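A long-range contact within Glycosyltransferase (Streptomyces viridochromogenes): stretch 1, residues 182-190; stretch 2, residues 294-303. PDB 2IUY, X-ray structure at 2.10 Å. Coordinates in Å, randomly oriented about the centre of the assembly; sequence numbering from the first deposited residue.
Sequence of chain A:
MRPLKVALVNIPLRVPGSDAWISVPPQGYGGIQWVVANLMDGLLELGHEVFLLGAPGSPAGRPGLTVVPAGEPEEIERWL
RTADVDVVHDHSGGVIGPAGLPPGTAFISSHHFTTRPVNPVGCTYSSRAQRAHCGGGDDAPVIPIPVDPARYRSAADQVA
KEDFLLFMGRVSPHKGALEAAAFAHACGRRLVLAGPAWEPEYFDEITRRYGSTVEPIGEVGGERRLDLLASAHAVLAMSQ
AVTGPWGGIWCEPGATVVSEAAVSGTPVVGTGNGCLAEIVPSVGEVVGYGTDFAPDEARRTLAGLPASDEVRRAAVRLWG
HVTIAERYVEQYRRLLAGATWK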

# COMPACT_ATOMS: atom_id res chain seq x y z
N ALA A 182 6.34 -16.00 14.92
CA ALA A 182 6.35 -16.09 16.38
C ALA A 182 4.96 -15.80 16.97
O ALA A 182 4.52 -16.44 17.91
N PHE A 183 4.27 -14.80 16.45
CA PHE A 183 2.98 -14.46 17.03
C PHE A 183 1.94 -15.58 16.75
O PHE A 183 1.18 -16.00 17.64
N ALA A 184 1.92 -16.06 15.50
CA ALA A 184 1.09 -17.20 15.12
C ALA A 184 1.43 -18.40 15.99
O ALA A 184 0.54 -18.99 16.59
N HIS A 185 2.71 -18.78 16.04
CA HIS A 185 3.17 -19.82 16.98
C HIS A 185 2.61 -19.66 18.43
O HIS A 185 2.08 -20.61 19.00
N ALA A 186 2.71 -18.46 18.98
CA ALA A 186 2.18 -18.11 20.29
C ALA A 186 0.70 -18.46 20.43
O ALA A 186 0.26 -18.84 21.52
N CYS A 187 -0.05 -18.31 19.33
CA CYS A 187 -1.50 -18.42 19.30
C CYS A 187 -1.94 -19.85 19.03
O CYS A 187 -3.12 -20.12 19.17
N GLY A 188 -1.00 -20.72 18.63
CA GLY A 188 -1.29 -22.09 18.21
C GLY A 188 -1.88 -22.12 16.80
O GLY A 188 -2.65 -23.07 16.41
N ARG A 189 -1.54 -21.09 16.00
CA ARG A 189 -2.11 -21.02 14.66
C ARG A 189 -1.14 -21.23 13.53
O ARG A 189 0.07 -21.09 13.69
N ARG A 190 -1.71 -21.56 12.38
CA ARG A 190 -0.97 -21.55 11.13
C ARG A 190 -0.81 -20.11 10.62
O ARG A 190 -1.64 -19.25 10.88
N ALA A 294 3.88 -13.71 25.01
CA ALA A 294 3.18 -14.61 25.96
C ALA A 294 1.96 -15.21 25.25
O ALA A 294 1.13 -14.45 24.70
N PRO A 295 1.88 -16.56 25.18
CA PRO A 295 0.73 -17.21 24.55
C PRO A 295 -0.66 -16.73 25.06
O PRO A 295 -1.54 -16.45 24.24
N ASP A 296 -0.85 -16.61 26.38
CA ASP A 296 -2.13 -16.16 26.96
C ASP A 296 -2.57 -14.82 26.39
O ASP A 296 -3.67 -14.71 25.85
N GLU A 297 -1.70 -13.82 26.50
CA GLU A 297 -1.85 -12.51 25.87
C GLU A 297 -2.13 -12.58 24.35
O GLU A 297 -3.06 -11.97 23.86
N ALA A 298 -1.30 -13.33 23.62
CA ALA A 298 -1.40 -13.38 22.16
C ALA A 298 -2.77 -13.85 21.75
O ALA A 298 -3.44 -13.25 20.93
N ARG A 299 -3.15 -14.98 22.35
CA ARG A 299 -4.32 -15.74 22.03
C ARG A 299 -5.57 -14.89 22.34
O ARG A 299 -6.55 -14.92 21.57
N ARG A 300 -5.48 -14.10 23.40
CA ARG A 300 -6.50 -13.12 23.75
C ARG A 300 -6.57 -11.91 22.86
O ARG A 300 -7.66 -11.42 22.56
N THR A 301 -5.40 -11.36 22.54
CA THR A 301 -5.28 -10.33 21.50
C THR A 301 -6.03 -10.82 20.27
O THR A 301 -6.84 -10.10 19.73
N LEU A 302 -5.76 -12.05 19.84
CA LEU A 302 -6.38 -12.57 18.62
C LEU A 302 -7.86 -12.77 18.76
O LEU A 302 -8.64 -12.37 17.89
N ALA A 303 -8.28 -13.37 19.87
CA ALA A 303 -9.70 -13.66 20.06
C ALA A 303 -10.55 -12.40 20.36
O ALA A 303 -11.76 -12.42 20.13

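What brings two segments more than a hundred residues apart in sequence into contact? The helix ending near Cys187 and the helix 295-303 cross almost at right angles, their axes 8.4 Å apart at the closest point. Near the crossing the side chains are small: Ala186 and Ala298 both direct CA-to-CB toward the other stretch, and Ala186 CB meets Ala298 CB at 3.7 Å. The Ala186 carbonyl also faces Pro295: Ala186 O lies 3.4 Å from Pro295 CB in the proline ring, and a CA-H...O contact links Pro295 CA to Ala186 O at 3.5 Å.

How does Leu302 come to cover more surface than any other residue in the pair? It sits a full turn beyond Ala298, points toward the first stretch, and takes chi1 t and chi2 p, which spreads its two methyl groups between different neighbours. Leu302 CD1 lies 4.2 Å from Phe183 CE2, near the plane of the ring and at its edge. Leu302 CD2 instead comes within 3.4 Å of Arg189 NE. Nearer the backbone, Leu302 CB is 4.2 Å from Cys187 SG, so one leucine touches three residues of the first stretch.

How does Phe183 reach the second helix when its CA-to-CB bond points only sideways? With chi1 at t and chi2 at 95°, the ring extends so that its end comes nearer to the partner. Phe183 CE1 packs 3.9 Å from Ala298 CB, while Phe183 CZ stands 3.7 Å from Ala298 O. That carbonyl is already occupied within its own helix, accepting a hydrogen bond from Leu302 N. At the ring edge, Phe183 CZ also meets Thr301 CG2 at 3.9 Å; the hydroxyl of Thr301 finds its hydrogen-bonding partner elsewhere in the structure.

What fills the space beside the alanine pair, and do polar groups help? Cys187, in rotamer m, places its SG 3.7 Å from Ala298 CB, so that Ala298 is touched by Phe183, Ala186 and Cys187 together. Arg189 points its CA-to-CB bond toward the partner helix, yet its contact is with a leucine methyl, and its NH1 is hydrogen-bonded elsewhere. Arg299 starts out sideways and its end leads away, leaving the charged group clear of the interface. No hydrogen bond crosses between the stretches; the 393 Å² they bury, both sides summed, is held mainly by the close fit of apolar side chains.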

# COMPACT_ATOMS: atom_id res chain seq x y z
CB ALA A 182 7.38 -15.09 16.99
CB PHE A 183 2.53 -13.05 16.58
CG PHE A 183 1.19 -12.63 17.16
CD1 PHE A 183 1.13 -11.86 18.31
CD2 PHE A 183 0.01 -12.99 16.53
CE1 PHE A 183 -0.07 -11.50 18.87
CE2 PHE A 183 -1.23 -12.63 17.09
CZ PHE A 183 -1.26 -11.86 18.26
CB ALA A 184 1.28 -17.55 13.63
CB HIS A 185 4.70 -19.94 16.97
CG HIS A 185 5.21 -20.94 17.97
ND1 HIS A 185 5.64 -20.58 19.23
CD2 HIS A 185 5.32 -22.29 17.90
CE1 HIS A 185 6.00 -21.67 19.89
NE2 HIS A 185 5.82 -22.71 19.11
CB ALA A 186 2.39 -16.59 20.58
CB CYS A 187 -2.10 -17.50 18.20
SG CYS A 187 -2.01 -15.75 18.54
CB ARG A 189 -2.88 -19.72 14.45
CG ARG A 189 -3.93 -19.48 15.46
CD ARG A 189 -5.21 -19.15 14.81
NE ARG A 189 -6.25 -19.06 15.82
CZ ARG A 189 -7.54 -19.22 15.56
NH1 ARG A 189 -7.94 -19.48 14.32
NH2 ARG A 189 -8.43 -19.12 16.55
CB ARG A 190 -1.65 -22.48 10.12
CG ARG A 190 -1.79 -23.90 10.66
CD ARG A 190 -0.39 -24.51 11.05
NE ARG A 190 -0.54 -25.58 12.05
CZ ARG A 190 -0.25 -25.47 13.36
NH1 ARG A 190 0.26 -24.35 13.86
NH2 ARG A 190 -0.45 -26.51 14.17
CB ALA A 294 2.77 -13.86 27.20
CB PRO A 295 0.97 -18.71 24.83
CG PRO A 295 2.47 -18.83 24.93
CD PRO A 295 2.92 -17.54 25.59
CB ASP A 296 -2.12 -16.17 28.52
CG ASP A 296 -1.47 -14.90 29.16
OD1 ASP A 296 -0.27 -14.60 28.90
OD2 ASP A 296 -2.17 -14.19 29.95
CB GLU A 297 -0.55 -11.76 26.08
CG GLU A 297 -0.64 -10.33 26.55
CD GLU A 297 0.71 -9.81 27.05
OE1 GLU A 297 0.99 -8.58 26.91
OE2 GLU A 297 1.50 -10.64 27.58
CB ALA A 298 -0.34 -14.32 21.56
CB ARG A 299 -4.22 -17.06 22.83
CG ARG A 299 -5.31 -18.05 22.70
CD ARG A 299 -5.02 -19.29 23.58
NE ARG A 299 -4.66 -19.00 24.99
CZ ARG A 299 -5.50 -18.53 25.93
NH1 ARG A 299 -6.77 -18.24 25.64
NH2 ARG A 299 -5.05 -18.32 27.18
CB ARG A 300 -6.30 -12.62 25.17
CG ARG A 300 -6.25 -13.74 26.20
CD ARG A 300 -7.53 -14.49 26.37
NE ARG A 300 -7.53 -15.15 27.66
CZ ARG A 300 -8.03 -14.65 28.79
NH1 ARG A 300 -8.60 -13.44 28.82
NH2 ARG A 300 -7.96 -15.37 29.90
CB THR A 301 -3.80 -10.02 21.15
OG1 THR A 301 -3.26 -9.18 22.17
CG2 THR A 301 -3.68 -9.28 19.80
CB LEU A 302 -5.72 -13.87 18.18
CG LEU A 302 -6.00 -14.31 16.73
CD1 LEU A 302 -5.15 -13.49 15.74
CD2 LEU A 302 -5.76 -15.79 16.54
CB ALA A 303 -9.90 -14.76 21.12